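Local coordinates for SusD/RagB family nutrient-binding outer membrane lipoprotein (Bacteroides vulgatus, PDB 4F7A), which probably binds glycans, possibly mucin O-glycans, at the cell surface as a SusD-like outer membrane lipoprotein with a TPR-like helical fold, at residues Q442-K452 with D463-L471. Numbering follows the deposited sequence.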
loop_
_atom_site.group_PDB
_atom_site.type_symbol
_atom_site.label_atom_id
_atom_site.label_comp_id
_atom_site.label_asym_id
_atom_site.label_seq_id
_atom_site.Cartn_x
_atom_site.Cartn_y
_atom_site.Cartn_z
ATOM N N GLN A 442 -8.084 4.212 0.537
ATOM C CA GLN A 442 -8.747 5.466 0.863
ATOM C C GLN A 442 -9.398 6.121 -0.366
ATOM O O GLN A 442 -10.528 6.622 -0.305
ATOM C CB GLN A 442 -7.760 6.411 1.525
ATOM C CG GLN A 442 -8.375 7.723 1.982
ATOM C CD GLN A 442 -8.354 8.818 0.933
ATOM O OE1 GLN A 442 -7.595 8.762 -0.033
ATOM N NE2 GLN A 442 -9.168 9.840 1.146
ATOM N N ARG A 443 -8.683 6.082 -1.487
ATOM C CA ARG A 443 -9.216 6.595 -2.744
ATOM C C ARG A 443 -10.360 5.744 -3.263
ATOM O O ARG A 443 -11.327 6.275 -3.796
ATOM C CB ARG A 443 -8.115 6.727 -3.798
ATOM C CG ARG A 443 -7.106 7.825 -3.434
ATOM C CD ARG A 443 -5.991 7.922 -4.427
ATOM N NE ARG A 443 -5.022 6.842 -4.211
ATOM C CZ ARG A 443 -4.389 6.178 -5.178
ATOM N NH1 ARG A 443 -4.617 6.470 -6.458
ATOM N NH2 ARG A 443 -3.535 5.216 -4.860
ATOM N N ARG A 444 -10.255 4.431 -3.073
ATOM C CA ARG A 444 -11.231 3.504 -3.597
ATOM C C ARG A 444 -12.543 3.611 -2.811
ATOM O O ARG A 444 -13.629 3.672 -3.395
ATOM C CB ARG A 444 -10.656 2.078 -3.528
ATOM C CG ARG A 444 -11.313 1.057 -4.460
ATOM C CD ARG A 444 -12.296 0.109 -3.835
ATOM N NE ARG A 444 -11.793 -0.675 -2.690
ATOM C CZ ARG A 444 -12.578 -1.467 -1.951
ATOM N NH1 ARG A 444 -13.873 -1.606 -2.233
ATOM N NH2 ARG A 444 -12.083 -2.105 -0.914
ATOM N N THR A 445 -12.441 3.691 -1.489
ATOM C CA THR A 445 -13.654 3.586 -0.638
ATOM C C THR A 445 -14.105 4.884 0.019
ATOM O O THR A 445 -15.218 4.945 0.571
ATOM C CB THR A 445 -13.410 2.603 0.510
ATOM O OG1 THR A 445 -12.440 3.152 1.415
ATOM C CG2 THR A 445 -12.908 1.235 -0.017
ATOM N N GLY A 446 -13.216 5.880 0.075
ATOM C CA GLY A 446 -13.467 7.105 0.841
ATOM C C GLY A 446 -13.111 7.019 2.320
ATOM O O GLY A 446 -13.308 7.990 3.076
ATOM N N TYR A 447 -12.566 5.871 2.731
ATOM C CA TYR A 447 -12.269 5.593 4.124
ATOM C C TYR A 447 -10.793 5.246 4.315
ATOM O O TYR A 447 -10.166 4.663 3.435
ATOM C CB TYR A 447 -13.130 4.446 4.636
ATOM C CG TYR A 447 -14.630 4.670 4.448
ATOM C CD1 TYR A 447 -15.243 5.836 4.886
ATOM C CD2 TYR A 447 -15.429 3.709 3.835
ATOM C CE1 TYR A 447 -16.621 6.065 4.703
ATOM C CE2 TYR A 447 -16.821 3.906 3.695
ATOM C CZ TYR A 447 -17.398 5.107 4.104
ATOM O OH TYR A 447 -18.766 5.311 3.944
ATOM N N PRO A 448 -10.221 5.623 5.465
ATOM C CA PRO A 448 -10.843 6.442 6.494
ATOM C C PRO A 448 -11.038 7.866 6.009
ATOM O O PRO A 448 -10.470 8.247 4.966
ATOM C CB PRO A 448 -9.829 6.419 7.632
ATOM C CG PRO A 448 -8.513 6.269 6.924
ATOM C CD PRO A 448 -8.806 5.380 5.738
ATOM N N LYS A 449 -11.842 8.635 6.760
ATOM C CA LYS A 449 -12.134 10.040 6.406
ATOM C C LYS A 449 -10.986 10.948 6.830
ATOM O O LYS A 449 -11.013 11.598 7.893
ATOM C CB LYS A 449 -13.451 10.455 7.057
ATOM C CG LYS A 449 -14.624 9.676 6.561
ATOM C CD LYS A 449 -15.940 10.310 7.106
ATOM C CE LYS A 449 -17.143 9.460 6.811
ATOM N NZ LYS A 449 -18.325 10.103 7.405
ATOM N N LEU A 450 -9.962 10.968 5.986
ATOM C CA LEU A 450 -8.796 11.799 6.177
ATOM C C LEU A 450 -9.154 13.289 6.242
ATOM O O LEU A 450 -10.012 13.771 5.485
ATOM C CB LEU A 450 -7.805 11.589 5.010
ATOM C CG LEU A 450 -7.206 10.192 4.741
ATOM C CD1 LEU A 450 -6.204 10.258 3.567
ATOM C CD2 LEU A 450 -6.542 9.592 5.968
ATOM N N PHE A 451 -8.477 14.009 7.136
ATOM C CA PHE A 451 -8.538 15.455 7.136
ATOM C C PHE A 451 -8.141 15.974 5.763
ATOM O O PHE A 451 -7.164 15.499 5.171
ATOM C CB PHE A 451 -7.571 16.055 8.167
ATOM C CG PHE A 451 -7.999 15.863 9.593
ATOM C CD1 PHE A 451 -9.169 16.440 10.060
ATOM C CD2 PHE A 451 -7.194 15.166 10.475
ATOM C CE1 PHE A 451 -9.558 16.297 11.355
ATOM C CE2 PHE A 451 -7.572 14.998 11.788
ATOM C CZ PHE A 451 -8.757 15.571 12.246
ATOM N N LYS A 452 -8.874 16.978 5.284
ATOM C CA LYS A 452 -8.568 17.650 4.004
ATOM C C LYS A 452 -7.419 18.644 4.112
ATOM O O LYS A 452 -7.175 19.193 5.171
ATOM C CB LYS A 452 -9.777 18.430 3.493
ATOM C CG LYS A 452 -11.146 17.734 3.608
ATOM C CD LYS A 452 -11.249 16.411 2.886
ATOM C CE LYS A 452 -12.705 15.905 2.874
ATOM N NZ LYS A 452 -12.886 14.630 2.140
ATOM N N ASP A 463 -9.459 18.775 -6.276
ATOM C CA ASP A 463 -10.536 19.295 -5.431
ATOM C C ASP A 463 -10.233 18.969 -3.965
ATOM O O ASP A 463 -9.901 17.828 -3.620
ATOM C CB ASP A 463 -11.879 18.680 -5.841
ATOM C CG ASP A 463 -13.053 19.236 -5.044
ATOM O OD1 ASP A 463 -13.443 20.410 -5.312
ATOM O OD2 ASP A 463 -13.586 18.509 -4.170
ATOM N N THR A 464 -10.351 19.964 -3.100
ATOM C CA THR A 464 -10.061 19.773 -1.680
ATOM C C THR A 464 -10.893 18.642 -1.063
ATOM O O THR A 464 -10.342 17.753 -0.439
ATOM C CB THR A 464 -10.278 21.086 -0.914
ATOM O OG1 THR A 464 -9.291 22.030 -1.351
ATOM C CG2 THR A 464 -10.178 20.869 0.611
ATOM N N ASP A 465 -12.210 18.662 -1.273
ATOM C CA ASP A 465 -13.094 17.658 -0.680
ATOM C C ASP A 465 -13.028 16.260 -1.339
ATOM O O ASP A 465 -13.031 15.238 -0.640
ATOM C CB ASP A 465 -14.538 18.180 -0.622
ATOM C CG ASP A 465 -14.752 19.171 0.537
ATOM O OD1 ASP A 465 -14.110 19.000 1.590
ATOM O OD2 ASP A 465 -15.537 20.128 0.383
ATOM N N ILE A 466 -12.949 16.196 -2.669
ATOM C CA ILE A 466 -12.789 14.890 -3.310
ATOM C C ILE A 466 -11.420 14.301 -2.905
ATOM O O ILE A 466 -11.290 13.100 -2.677
ATOM C CB ILE A 466 -12.951 14.974 -4.823
ATOM C CG1 ILE A 466 -14.418 15.319 -5.165
ATOM C CG2 ILE A 466 -12.551 13.675 -5.509
ATOM C CD1 ILE A 466 -14.596 15.871 -6.583
HETATM N N MSE A 467 -10.432 15.181 -2.811
HETATM C CA MSE A 467 -9.049 14.871 -2.481
HETATM C C MSE A 467 -8.307 14.286 -3.691
HETATM O O MSE A 467 -8.931 13.924 -4.722
HETATM C CB MSE A 467 -8.928 13.957 -1.249
HETATM C CG MSE A 467 -9.809 14.366 -0.076
HETATM SE SE MSE A 467 -9.500 13.292 1.509
HETATM C CE MSE A 467 -7.746 14.022 1.935
ATOM N N ILE A 468 -6.986 14.218 -3.553
ATOM C CA ILE A 468 -6.127 13.730 -4.624
ATOM C C ILE A 468 -6.525 12.291 -5.015
ATOM O O ILE A 468 -6.828 11.442 -4.148
ATOM C CB ILE A 468 -4.620 13.871 -4.234
ATOM C CG1 ILE A 468 -3.726 13.462 -5.398
ATOM C CG2 ILE A 468 -4.253 13.062 -2.952
ATOM C CD1 ILE A 468 -2.210 13.790 -5.153
ATOM N N ARG A 469 -6.575 12.049 -6.325
ATOM C CA ARG A 469 -7.081 10.795 -6.876
ATOM C C ARG A 469 -5.991 9.872 -7.427
ATOM O O ARG A 469 -6.227 8.683 -7.625
ATOM C CB ARG A 469 -8.055 11.093 -8.020
ATOM C CG ARG A 469 -9.308 11.884 -7.661
ATOM C CD ARG A 469 -10.270 11.066 -6.782
ATOM N NE ARG A 469 -9.990 11.218 -5.359
ATOM C CZ ARG A 469 -10.306 10.327 -4.414
ATOM N NH1 ARG A 469 -10.819 9.145 -4.753
ATOM N NH2 ARG A 469 -10.059 10.600 -3.123
ATOM N N ARG A 470 -4.831 10.448 -7.742
ATOM C CA ARG A 470 -3.760 9.749 -8.433
ATOM C C ARG A 470 -2.559 10.668 -8.506
ATOM O O ARG A 470 -2.646 11.858 -8.202
ATOM C CB ARG A 470 -4.172 9.370 -9.866
ATOM C CG ARG A 470 -4.404 10.577 -10.797
ATOM C CD ARG A 470 -4.877 10.181 -12.159
ATOM N NE ARG A 470 -3.831 9.608 -12.992
ATOM C CZ ARG A 470 -2.996 10.295 -13.776
ATOM N NH1 ARG A 470 -3.052 11.626 -13.866
ATOM N NH2 ARG A 470 -2.107 9.629 -14.515
ATOM N N LEU A 471 -1.443 10.115 -8.952
ATOM C CA LEU A 471 -0.294 10.927 -9.339
ATOM C C LEU A 471 -0.252 11.072 -10.850
ATOM O O LEU A 471 -0.614 10.143 -11.590
ATOM C CB LEU A 471 1.019 10.301 -8.845
ATOM C CG LEU A 471 1.150 10.132 -7.323
ATOM C CD1 LEU A 471 2.583 9.653 -6.988
ATOM C CD2 LEU A 471 0.761 11.411 -6.541
HETATM O O HOH W 1 -11.627 8.809 -1.459
HETATM O O HOH W 2 -6.543 10.746 -1.367
#
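Arg443 and Arg469 face each other with CA atoms 6.3 Å apart where the last turn of helix 435-445, in this TPR-related SusD-like fold, meets the returning loop 463-471; Lys452 and Thr464 face each other at the far end. The two arginine side chains run antiparallel alongside each other, and each donates a hydrogen bond to the other's backbone carbonyl. Arg443 NH1 reaches Arg469 O at 3.0 Å, nearly straight (164°) and in its own guanidinium plane, though above the plane of that carbonyl. Arg469, bent at both chi2 and chi3, curls back until NH1 meets Arg443 O at 3.1 Å, more bent at 140°, while Arg443 CG lies over one face of its guanidinium. Arg469 NE holds Met467 O, which fixes the group's turn. Arg469 NH1 also forms a salt bridge with Asp505, and Arg443 NH1 also donates to Asp130 O. Were Arg443 cut back to an alanine, Arg469 O and Asp130 O would probably both lose this guanidinium donor, and the Arg469 guanidinium the cover of CG. Two waters bridge the segments: one joins Gln442 O to Arg469 NH2, the other donates to both Gln442 OE1 and Ile468 O. The selenium of selenomethionine Met467 lies 3.5 Å from Gln442 NE2, and its CE touches Leu450 CB at 3.9 Å. Beyond it the side chain of Lys452, bent at chi2 (-59°) to bring its amino group over the loop, crosses that of Asp465 at about a right angle, and NZ donates to the backbone Asp465 O at 2.8 Å, in the carbonyl plane on a lone pair.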